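ADP-ribosylating toxin CARDS (Mycoplasma pneumoniae, PDB 4TLV) transfers ADP-ribose from NAD+ to multiple target proteins as a mono-ADP-ribosylating, vacuolating toxin and main virulence factor of its bacterium. Local coordinates at residues A[115-120]-A[209-214]; A[146-151]-A[179-184]; A[348-353]-A[401-406]; A[461-466]-A[565-570]. All coordinates share one frame; numbering follows the deposited sequence.

Contact 1: A[115-120]-A[209-214]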
# COMPACT_ATOMS: atom_id res chain seq x y z
N ARG A 115 -2.23 -8.47 -24.37
CA ARG A 115 -2.77 -8.58 -23.02
C ARG A 115 -1.79 -9.22 -22.02
O ARG A 115 -1.70 -8.79 -20.88
CB ARG A 115 -4.11 -9.31 -23.01
CG ARG A 115 -4.73 -9.37 -21.60
CD ARG A 115 -6.12 -9.92 -21.64
NE ARG A 115 -6.15 -11.37 -21.83
CZ ARG A 115 -7.27 -12.09 -21.88
NH1 ARG A 115 -8.44 -11.49 -21.74
NH2 ARG A 115 -7.22 -13.40 -22.05
N GLU A 116 -1.07 -10.25 -22.46
CA GLU A 116 -0.10 -10.90 -21.58
C GLU A 116 0.92 -9.87 -21.08
O GLU A 116 1.21 -9.80 -19.89
CB GLU A 116 0.61 -12.06 -22.30
CG GLU A 116 1.64 -12.79 -21.43
CD GLU A 116 2.39 -13.91 -22.17
OE1 GLU A 116 2.16 -14.08 -23.39
OE2 GLU A 116 3.20 -14.62 -21.53
N MET A 117 1.44 -9.05 -21.99
CA MET A 117 2.38 -8.00 -21.61
C MET A 117 1.74 -6.96 -20.69
O MET A 117 2.38 -6.50 -19.74
CB MET A 117 2.93 -7.30 -22.86
CG MET A 117 3.77 -8.19 -23.75
SD MET A 117 4.12 -7.39 -25.34
CE MET A 117 5.09 -5.95 -24.85
N ALA A 118 0.50 -6.57 -20.98
CA ALA A 118 -0.17 -5.57 -20.15
C ALA A 118 -0.35 -6.11 -18.73
O ALA A 118 -0.21 -5.37 -17.75
CB ALA A 118 -1.51 -5.17 -20.76
N GLN A 119 -0.68 -7.39 -18.62
CA GLN A 119 -0.86 -8.00 -17.30
C GLN A 119 0.44 -8.08 -16.50
O GLN A 119 0.43 -8.01 -15.26
CB GLN A 119 -1.57 -9.36 -17.42
CG GLN A 119 -3.05 -9.17 -17.79
CD GLN A 119 -3.75 -10.46 -18.13
OE1 GLN A 119 -5.05 -10.37 -18.38
NE2 GLN A 119 -3.14 -11.54 -18.17
N MET A 120 1.57 -8.20 -17.20
CA MET A 120 2.87 -8.09 -16.54
C MET A 120 3.05 -6.68 -15.99
O MET A 120 3.58 -6.50 -14.89
CB MET A 120 4.01 -8.39 -17.51
CG MET A 120 4.10 -9.85 -17.94
SD MET A 120 5.34 -10.01 -19.25
CE MET A 120 5.26 -11.78 -19.52
N LEU A 209 -4.77 0.72 -26.37
CA LEU A 209 -3.61 0.66 -25.50
C LEU A 209 -2.34 0.37 -26.30
O LEU A 209 -2.35 -0.45 -27.22
CB LEU A 209 -3.85 -0.44 -24.46
CG LEU A 209 -4.10 -0.04 -23.01
CD1 LEU A 209 -4.84 1.26 -22.89
CD2 LEU A 209 -4.80 -1.18 -22.22
N SER A 210 -1.26 1.06 -25.95
CA SER A 210 0.06 0.76 -26.47
C SER A 210 0.95 0.28 -25.33
O SER A 210 1.43 1.10 -24.54
CB SER A 210 0.70 1.98 -27.12
OG SER A 210 -0.08 2.44 -28.21
N ILE A 211 1.16 -1.02 -25.25
CA ILE A 211 1.97 -1.62 -24.19
C ILE A 211 3.43 -1.66 -24.61
O ILE A 211 3.76 -2.24 -25.64
CB ILE A 211 1.51 -3.05 -23.89
CG1 ILE A 211 -0.02 -3.13 -23.86
CG2 ILE A 211 2.15 -3.57 -22.60
CD1 ILE A 211 -0.68 -2.27 -22.76
N PRO A 212 4.32 -1.08 -23.78
CA PRO A 212 5.74 -1.02 -24.11
C PRO A 212 6.44 -2.37 -23.90
O PRO A 212 5.95 -3.22 -23.16
CB PRO A 212 6.29 0.02 -23.13
CG PRO A 212 5.38 -0.07 -21.95
CD PRO A 212 4.01 -0.42 -22.49
N GLN A 213 7.58 -2.56 -24.56
CA GLN A 213 8.31 -3.82 -24.43
C GLN A 213 9.30 -3.80 -23.28
O GLN A 213 9.78 -4.85 -22.86
CB GLN A 213 9.04 -4.13 -25.74
CG GLN A 213 8.08 -4.42 -26.89
CD GLN A 213 8.81 -4.73 -28.17
OE1 GLN A 213 9.37 -3.84 -28.81
NE2 GLN A 213 8.80 -6.00 -28.56
N ALA A 214 9.61 -2.60 -22.78
CA ALA A 214 10.67 -2.46 -21.78
C ALA A 214 10.32 -1.50 -20.64
O ALA A 214 9.41 -0.66 -20.77
CB ALA A 214 11.96 -2.02 -22.44
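The flat group that Met117 meets is the peptide joining Pro212 to Gln213: the methyl CE stands well out of its plane on one side, near the margin formed by Pro212 O and Gln213 CA, and lies 3.3 Å from Pro212 O. Gln213 makes a backbone hydrogen bond with Leu259, while the Pro212 ring packs on Phe36, Glu37 and Leu40 of helix 35-40. The setting is the pertussis-toxin-like mono-ADP-ribosyltransferase fold. Helix 115-126 follows strand 108-110, which pairs in parallel with 207-210, and 209-214 leaves that strand at the start of the part inferred to form the NAD+-binding pocket. Met117 reaches over by a bend in its chain: chi3 of 64° turns CE back onto the loop, where it also lies 3.9 Å from Gln213 CG. Pro212 O is buried here and has no hydrogen-bonding partner in the model, so the methyl group closes over a polar atom rather than satisfying it. Asp114 OD1, just before the helix, is hydrogen-bonded to Met117 N. Deeper in, Ile211 makes its apolar contacts with both branches. Its CG2, anti to the backbone N, meets Met117 CB at 3.8 Å and comes equally near the backbone at Ala118 N. Phe36 and Phe110 also touch Ile211, and Met103 of helix 92-104 packs against Ala118. The other branch of Ile211 ends with CD1 3.6 Å from Ala118 CB.

Contact 2: A[146-151]-A[179-184]. With SO4 (sulfate ion), chain G.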
# COMPACT_ATOMS: atom_id res chain seq x y z
N VAL A 146 -0.45 24.43 -4.95
CA VAL A 146 0.61 24.06 -4.02
C VAL A 146 0.46 24.86 -2.72
O VAL A 146 0.60 26.09 -2.71
CB VAL A 146 2.02 24.29 -4.63
CG1 VAL A 146 3.12 23.82 -3.67
CG2 VAL A 146 2.14 23.56 -5.97
N ARG A 147 0.13 24.17 -1.64
CA ARG A 147 -0.18 24.88 -0.40
C ARG A 147 1.04 25.15 0.46
O ARG A 147 1.19 26.24 0.99
CB ARG A 147 -1.24 24.15 0.43
CG ARG A 147 -1.63 24.92 1.72
CD ARG A 147 -2.91 24.40 2.37
NE ARG A 147 -2.66 23.22 3.20
CZ ARG A 147 -3.53 22.73 4.07
NH1 ARG A 147 -4.72 23.33 4.24
NH2 ARG A 147 -3.23 21.66 4.79
N SER A 148 1.91 24.14 0.60
CA SER A 148 2.99 24.20 1.59
C SER A 148 4.24 23.48 1.11
O SER A 148 4.18 22.68 0.18
CB SER A 148 2.55 23.56 2.91
OG SER A 148 1.28 24.04 3.32
N ALA A 149 5.36 23.76 1.77
CA ALA A 149 6.59 23.01 1.55
C ALA A 149 7.35 22.84 2.86
O ALA A 149 7.23 23.69 3.75
CB ALA A 149 7.46 23.71 0.53
N TRP A 150 8.11 21.74 2.98
CA TRP A 150 9.04 21.52 4.09
C TRP A 150 10.39 21.13 3.52
O TRP A 150 10.46 20.37 2.56
CB TRP A 150 8.60 20.36 4.98
CG TRP A 150 7.32 20.53 5.68
CD1 TRP A 150 7.14 20.90 6.98
CD2 TRP A 150 6.02 20.32 5.14
NE1 TRP A 150 5.79 20.94 7.28
CE2 TRP A 150 5.09 20.59 6.16
CE3 TRP A 150 5.55 19.92 3.88
CZ2 TRP A 150 3.71 20.47 5.97
CZ3 TRP A 150 4.18 19.82 3.69
CH2 TRP A 150 3.28 20.09 4.73
N LEU A 151 11.46 21.62 4.12
CA LEU A 151 12.80 21.14 3.79
C LEU A 151 12.93 19.71 4.29
O LEU A 151 12.58 19.42 5.43
CB LEU A 151 13.86 22.03 4.45
CG LEU A 151 15.30 21.54 4.30
CD1 LEU A 151 15.74 21.53 2.84
CD2 LEU A 151 16.24 22.38 5.15
N GLU A 179 6.98 24.57 8.49
CA GLU A 179 6.25 24.52 7.24
C GLU A 179 6.31 25.89 6.59
O GLU A 179 6.22 26.91 7.27
CB GLU A 179 4.81 24.17 7.55
CG GLU A 179 3.93 23.96 6.35
CD GLU A 179 2.49 23.76 6.76
OE1 GLU A 179 2.26 23.28 7.90
OE2 GLU A 179 1.60 24.08 5.97
N MET A 180 6.49 25.92 5.27
CA MET A 180 6.46 27.17 4.53
C MET A 180 5.16 27.25 3.72
O MET A 180 4.87 26.36 2.93
CB MET A 180 7.67 27.24 3.61
CG MET A 180 9.01 27.21 4.34
SD MET A 180 10.40 26.96 3.23
CE MET A 180 10.49 25.17 3.21
N HIS A 181 4.39 28.31 3.91
CA HIS A 181 3.13 28.46 3.19
C HIS A 181 3.28 29.24 1.88
O HIS A 181 3.95 30.26 1.84
CB HIS A 181 2.05 29.11 4.06
CG HIS A 181 0.74 29.31 3.34
ND1 HIS A 181 -0.12 28.26 3.07
CD2 HIS A 181 0.17 30.42 2.81
CE1 HIS A 181 -1.18 28.72 2.42
NE2 HIS A 181 -1.03 30.03 2.25
N ASN A 182 2.62 28.76 0.83
CA ASN A 182 2.66 29.41 -0.47
C ASN A 182 1.65 30.56 -0.54
O ASN A 182 0.43 30.32 -0.49
CB ASN A 182 2.34 28.40 -1.56
CG ASN A 182 2.36 29.01 -2.93
OD1 ASN A 182 2.76 30.16 -3.11
ND2 ASN A 182 1.93 28.23 -3.93
N PRO A 183 2.13 31.80 -0.67
CA PRO A 183 1.17 32.92 -0.68
C PRO A 183 0.27 32.89 -1.93
O PRO A 183 -0.78 33.51 -1.92
CB PRO A 183 2.07 34.16 -0.70
CG PRO A 183 3.39 33.67 -1.25
CD PRO A 183 3.53 32.27 -0.75
N HIS A 184 0.70 32.19 -2.98
CA HIS A 184 -0.11 32.05 -4.19
C HIS A 184 -1.10 30.89 -4.13
O HIS A 184 -1.84 30.65 -5.09
CB HIS A 184 0.79 31.87 -5.41
CG HIS A 184 1.78 32.98 -5.62
ND1 HIS A 184 1.39 34.26 -5.93
CD2 HIS A 184 3.13 32.99 -5.56
CE1 HIS A 184 2.47 35.02 -6.05
NE2 HIS A 184 3.54 34.28 -5.84
S SO4 G . -6.89 20.69 5.97
O1 SO4 G . -7.04 22.04 5.44
O2 SO4 G . -7.64 20.53 7.23
O3 SO4 G . -7.42 19.74 5.00
O4 SO4 G . -5.46 20.42 6.23
O HOH W 1 0.48 26.18 4.67
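Ser148 sits opposite His181 just where its own strand bulges: Arg147 and Ser148 both face Glu82 on the neighbouring strand 76-84, a classic beta bulge, with Arg147 in a helix-like backbone conformation. Glu82 OE1 forms a salt bridge with Arg147 NE and a hydrogen bond with Ser148 OG. Beyond it the guanidinium holds a sulfate, probably from the crystallisation liquor, by two bonds, NH1 to O1 and NH2 to O4, with O4 in its plane; Arg8 NE binds the same ion. The CG of Arg147 rests 3.9 Å from His181 CE1, guanidinium and imidazole planes being 58° apart. Water 1 donates to Ser148 OG and also hydrogen-bonds His181 ND1, tying the two strands together. Strands 146-156 and 168-181 form an antiparallel hairpin within the five-stranded sheet of the transferase domain. Ala149 and Met180 are its hydrogen-bonded pair here, Met180 N reaching Ala149 O at 2.8 Å. Next along, Glu179 lies beside Trp150, pointing the same way, and its CG sits 3.2 Å above one face of the indole, offset toward the rim. Where the strand ends, Asn182 grips with backbone and side chain: N gives a nearly straight bond to Arg147 O (174°), and ND2 bonds Val146 O at 2.8 Å. Its OD1 accepts His184 N from above the carbonyl plane, forming an Asx turn.

Contact 3: A[348-353]-A[401-406]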
# COMPACT_ATOMS: atom_id res chain seq x y z
N LEU A 348 -4.87 2.81 22.39
CA LEU A 348 -5.02 1.71 21.46
C LEU A 348 -4.17 0.58 21.98
O LEU A 348 -3.19 0.82 22.67
CB LEU A 348 -4.53 2.11 20.07
CG LEU A 348 -5.23 3.30 19.44
CD1 LEU A 348 -4.47 3.74 18.18
CD2 LEU A 348 -6.66 2.96 19.13
N LYS A 349 -4.53 -0.65 21.65
CA LYS A 349 -3.73 -1.80 22.04
C LYS A 349 -3.20 -2.52 20.80
O LYS A 349 -3.93 -2.75 19.84
CB LYS A 349 -4.56 -2.77 22.88
CG LYS A 349 -3.99 -4.16 22.96
CD LYS A 349 -3.18 -4.36 24.22
CE LYS A 349 -3.78 -5.48 25.07
NZ LYS A 349 -3.57 -6.83 24.48
N VAL A 350 -1.92 -2.88 20.82
CA VAL A 350 -1.32 -3.53 19.67
C VAL A 350 -1.51 -5.06 19.71
O VAL A 350 -1.34 -5.68 20.75
CB VAL A 350 0.17 -3.18 19.55
CG1 VAL A 350 0.75 -3.76 18.27
CG2 VAL A 350 0.34 -1.67 19.59
N HIS A 351 -1.84 -5.64 18.56
CA HIS A 351 -2.17 -7.06 18.45
C HIS A 351 -1.88 -7.43 16.99
O HIS A 351 -1.85 -6.55 16.14
CB HIS A 351 -3.67 -7.22 18.74
CG HIS A 351 -4.09 -8.61 19.10
ND1 HIS A 351 -3.79 -9.39 20.17
CD2 HIS A 351 -4.96 -9.35 18.33
CE1 HIS A 351 -4.45 -10.58 20.01
NE2 HIS A 351 -5.16 -10.53 18.90
N LEU A 352 -1.70 -8.71 16.69
CA LEU A 352 -1.42 -9.08 15.31
C LEU A 352 -2.71 -9.19 14.50
O LEU A 352 -3.76 -9.51 15.05
CB LEU A 352 -0.67 -10.42 15.24
CG LEU A 352 0.74 -10.48 15.83
CD1 LEU A 352 1.31 -11.89 15.63
CD2 LEU A 352 1.64 -9.43 15.18
N SER A 353 -2.62 -8.90 13.21
CA SER A 353 -3.66 -9.32 12.27
C SER A 353 -3.06 -9.58 10.89
O SER A 353 -1.88 -9.29 10.66
CB SER A 353 -4.82 -8.32 12.20
OG SER A 353 -4.42 -7.13 11.59
N HIS A 401 4.61 -7.78 28.93
CA HIS A 401 3.83 -6.56 29.09
C HIS A 401 3.16 -6.18 27.78
O HIS A 401 3.74 -6.32 26.70
CB HIS A 401 4.73 -5.43 29.59
CG HIS A 401 5.47 -5.78 30.84
ND1 HIS A 401 5.13 -5.62 32.14
CD2 HIS A 401 6.71 -6.38 30.83
CE1 HIS A 401 6.18 -6.12 32.89
NE2 HIS A 401 7.11 -6.57 32.07
N ASP A 402 1.93 -5.69 27.90
CA ASP A 402 1.16 -5.26 26.75
C ASP A 402 1.71 -3.98 26.14
O ASP A 402 2.35 -3.17 26.83
CB ASP A 402 -0.31 -5.08 27.13
CG ASP A 402 -1.04 -6.40 27.30
OD1 ASP A 402 -0.43 -7.47 27.06
OD2 ASP A 402 -2.23 -6.38 27.66
N LEU A 403 1.45 -3.80 24.85
CA LEU A 403 1.93 -2.65 24.11
C LEU A 403 0.76 -1.78 23.67
O LEU A 403 -0.20 -2.28 23.08
CB LEU A 403 2.74 -3.11 22.88
CG LEU A 403 3.28 -2.01 21.97
CD1 LEU A 403 4.31 -1.15 22.72
CD2 LEU A 403 3.89 -2.62 20.69
N TYR A 404 0.85 -0.48 23.94
CA TYR A 404 -0.24 0.45 23.61
C TYR A 404 0.22 1.57 22.69
O TYR A 404 1.41 1.80 22.53
CB TYR A 404 -0.83 1.07 24.88
CG TYR A 404 -1.19 0.07 25.95
CD1 TYR A 404 -2.34 -0.71 25.85
CD2 TYR A 404 -0.38 -0.11 27.07
CE1 TYR A 404 -2.67 -1.63 26.84
CE2 TYR A 404 -0.69 -1.03 28.06
CZ TYR A 404 -1.84 -1.78 27.94
OH TYR A 404 -2.15 -2.70 28.92
N VAL A 405 -0.74 2.27 22.10
CA VAL A 405 -0.48 3.50 21.39
C VAL A 405 -1.31 4.59 22.05
O VAL A 405 -2.52 4.41 22.25
CB VAL A 405 -0.92 3.41 19.92
CG1 VAL A 405 -0.60 4.71 19.20
CG2 VAL A 405 -0.26 2.21 19.24
N CYS A 406 -0.67 5.71 22.39
CA CYS A 406 -1.35 6.85 23.02
C CYS A 406 -0.91 8.15 22.39
O CYS A 406 0.24 8.29 21.97
CB CYS A 406 -0.99 6.94 24.51
SG CYS A 406 -1.24 5.46 25.47
O HOH W 2 -0.08 -5.68 23.35
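Val350 lies alongside Leu403, both side chains pointing the same way, and its CG2 overlaps the fork of the leucine at 3.8 Å from Leu403 CG. The same methyl, beside the backbone N, reaches on to Val405 CG2 at 3.9 Å. Leu348 continues this apolar side, its CB 3.8 Å from Val405 CB; Leu337 and Ala339 of strand 335-340, together with Leu390 of strand 388-393, close around the group. The two strands run antiparallel in the beta-trefoil of domain D2. Leu348 and Val405 make the hydrogen-bonded pair: Leu348 N approaches Val405 O in the carbonyl plane, whereas Val405 N meets Leu348 O from 42° above it. A third bond, from Val350 N to Leu403 O, is almost straight at 175°. Past it the strands part, and water 2 spans the gap, hydrogen-bonded to Val350 O and accepting from Leu403 N. The non-hydrogen-bonded pair, Lys349 and Tyr404, occupies the other side of the sheet. The lysine chain crosses the phenol obliquely, CD lying 3.8 Å from Tyr404 CE1, and its bends at chi2, chi3 and chi4 bring the ammonium to Asp402. That salt bridge is long, 3.5 Å from NZ to Asp402 OD2, and CE comes closer to the carboxylate than the charged nitrogen does. Leu348 O lies at the edge of the Tyr404 ring, in its plane.

Contact 4: A[461-466]-A[565-570]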
# COMPACT_ATOMS: atom_id res chain seq x y z
N GLY A 461 -20.96 -21.38 1.55
CA GLY A 461 -21.52 -20.88 0.31
C GLY A 461 -22.79 -20.09 0.55
O GLY A 461 -23.33 -19.46 -0.37
N TRP A 462 -23.27 -20.09 1.79
CA TRP A 462 -24.43 -19.27 2.15
C TRP A 462 -23.98 -17.90 2.68
O TRP A 462 -22.80 -17.54 2.55
CB TRP A 462 -25.32 -20.00 3.18
CG TRP A 462 -25.78 -21.33 2.68
CD1 TRP A 462 -25.43 -22.57 3.17
CD2 TRP A 462 -26.65 -21.57 1.57
NE1 TRP A 462 -26.04 -23.56 2.43
CE2 TRP A 462 -26.79 -22.97 1.45
CE3 TRP A 462 -27.33 -20.74 0.67
CZ2 TRP A 462 -27.59 -23.56 0.45
CZ3 TRP A 462 -28.12 -21.33 -0.31
CH2 TRP A 462 -28.24 -22.73 -0.41
N SER A 463 -24.93 -17.14 3.23
CA SER A 463 -24.62 -15.85 3.85
C SER A 463 -25.18 -15.76 5.26
O SER A 463 -26.19 -16.40 5.58
CB SER A 463 -25.17 -14.67 3.04
OG SER A 463 -24.82 -14.79 1.68
N TYR A 464 -24.54 -14.94 6.06
CA TYR A 464 -24.96 -14.63 7.42
C TYR A 464 -25.35 -13.16 7.39
O TYR A 464 -24.77 -12.37 6.64
CB TYR A 464 -23.77 -14.88 8.34
CG TYR A 464 -23.93 -14.68 9.83
CD1 TYR A 464 -24.29 -13.45 10.36
CD2 TYR A 464 -23.65 -15.72 10.71
CE1 TYR A 464 -24.40 -13.26 11.74
CE2 TYR A 464 -23.75 -15.54 12.10
CZ TYR A 464 -24.13 -14.31 12.60
OH TYR A 464 -24.24 -14.11 13.96
N GLN A 465 -26.33 -12.78 8.20
CA GLN A 465 -26.78 -11.40 8.22
C GLN A 465 -25.99 -10.59 9.22
O GLN A 465 -26.32 -10.53 10.40
CB GLN A 465 -28.28 -11.31 8.51
CG GLN A 465 -28.89 -9.95 8.14
CD GLN A 465 -28.64 -8.89 9.19
OE1 GLN A 465 -29.20 -8.93 10.28
NE2 GLN A 465 -27.80 -7.90 8.84
N MET A 466 -24.92 -9.97 8.72
CA MET A 466 -24.09 -9.06 9.49
C MET A 466 -23.09 -8.44 8.51
O MET A 466 -22.86 -8.97 7.42
CB MET A 466 -23.37 -9.79 10.63
CG MET A 466 -22.47 -10.92 10.14
SD MET A 466 -21.53 -11.78 11.44
CE MET A 466 -20.01 -10.84 11.45
N GLY A 565 -29.12 -16.06 -0.07
CA GLY A 565 -27.79 -15.91 0.48
C GLY A 565 -26.76 -16.80 -0.18
O GLY A 565 -25.59 -16.77 0.18
N GLY A 566 -27.19 -17.60 -1.16
CA GLY A 566 -26.28 -18.50 -1.85
C GLY A 566 -25.44 -17.80 -2.90
O GLY A 566 -25.97 -17.14 -3.80
N TRP A 567 -24.12 -17.97 -2.81
CA TRP A 567 -23.19 -17.37 -3.76
C TRP A 567 -22.99 -18.30 -4.95
O TRP A 567 -22.72 -19.48 -4.77
CB TRP A 567 -21.85 -17.07 -3.06
CG TRP A 567 -21.97 -16.04 -1.99
CD1 TRP A 567 -22.58 -16.18 -0.78
CD2 TRP A 567 -21.47 -14.69 -2.02
NE1 TRP A 567 -22.50 -15.02 -0.06
CE2 TRP A 567 -21.82 -14.09 -0.79
CE3 TRP A 567 -20.75 -13.94 -2.96
CZ2 TRP A 567 -21.49 -12.76 -0.48
CZ3 TRP A 567 -20.42 -12.62 -2.65
CH2 TRP A 567 -20.79 -12.04 -1.43
N TYR A 568 -23.10 -17.77 -6.16
CA TYR A 568 -22.91 -18.60 -7.34
C TYR A 568 -22.23 -17.78 -8.43
O TYR A 568 -22.08 -16.57 -8.30
CB TYR A 568 -24.27 -19.14 -7.83
CG TYR A 568 -25.20 -18.07 -8.39
CD1 TYR A 568 -25.99 -17.30 -7.55
CD2 TYR A 568 -25.27 -17.85 -9.76
CE1 TYR A 568 -26.84 -16.31 -8.06
CE2 TYR A 568 -26.12 -16.88 -10.28
CZ TYR A 568 -26.89 -16.11 -9.43
OH TYR A 568 -27.72 -15.14 -9.95
N SER A 569 -21.81 -18.43 -9.51
CA SER A 569 -21.35 -17.69 -10.68
C SER A 569 -22.17 -18.08 -11.91
O SER A 569 -22.72 -19.19 -11.98
CB SER A 569 -19.85 -17.90 -10.94
OG SER A 569 -19.55 -19.24 -11.33
N THR A 570 -22.23 -17.18 -12.89
CA THR A 570 -23.15 -17.34 -14.02
C THR A 570 -22.68 -16.68 -15.31
O THR A 570 -21.89 -15.73 -15.30
CB THR A 570 -24.55 -16.79 -13.65
OG1 THR A 570 -25.44 -16.97 -14.76
CG2 THR A 570 -24.49 -15.31 -13.28
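Hydrogen bonds carry most of this contact, and Ser463 OG is their hub. It donates to Gly565 O at 2.6 Å, in the carbonyl plane and on a lone pair, and accepts from Trp567 NE1 at 2.9 Å. The latter bond is bent, with an angle of 135° at the hydrogen, and OG lies somewhat out of the indole plane. Trp448 NE1 is a further partner, so three groups grip one buried hydroxyl. With chi1 at -49°, OG stands beside the backbone N of Ser463, facing the glycine loop. A backbone bond from Trp567 N to Gly461 O runs nearly straight at 168°; Gly461 O also lies at the edge of the Trp567 ring, in its plane, 3.4 Å from CD1. Weaker CA-H...O contacts reinforce these, Gly566 CA meeting Gly461 O and Trp462 CA meeting Gly565 O. Van der Waals contact is mainly between Trp462 and the glycines: its CE3 comes to 3.5 Å from Gly566 CA, an approach that the bare alpha carbon allows. Gly461 and Gly565 both have positive phi, where a CB would be jammed against the carbonyl O of the residue before. All this belongs to domain D3, the C-terminal beta-trefoil, where 461-466 contributes the outer strand 463-464 of a small antiparallel sheet beside 453-457. Strand 567-570 lies between 506-512 and 554-558 in the larger sheet, and Trp567 packs on Val509 and Val557 from those strands and on Pro457 from the small sheet.

Overall arrangement
Contacts 1 and 2 both lie in the pertussis-toxin-like part of the chain, though in different places, their centres 39 Å apart; both strands of contact 2 come between the segments of contact 1 in the sequence. Contact 1 is the one that includes residues of the inferred NAD+-binding pocket. Contacts 3 and 4 belong to the successive trefoils D2 and D3, and their nearest atoms are about 15 Å apart. Contact 4 also approaches contact 1, to about 16 Å between nearest atoms, whereas contacts 2 and 4 lie on opposite sides of the chain's centre, their centres 51 Å apart. The sulfate belongs to contact 2. None of the four touches another.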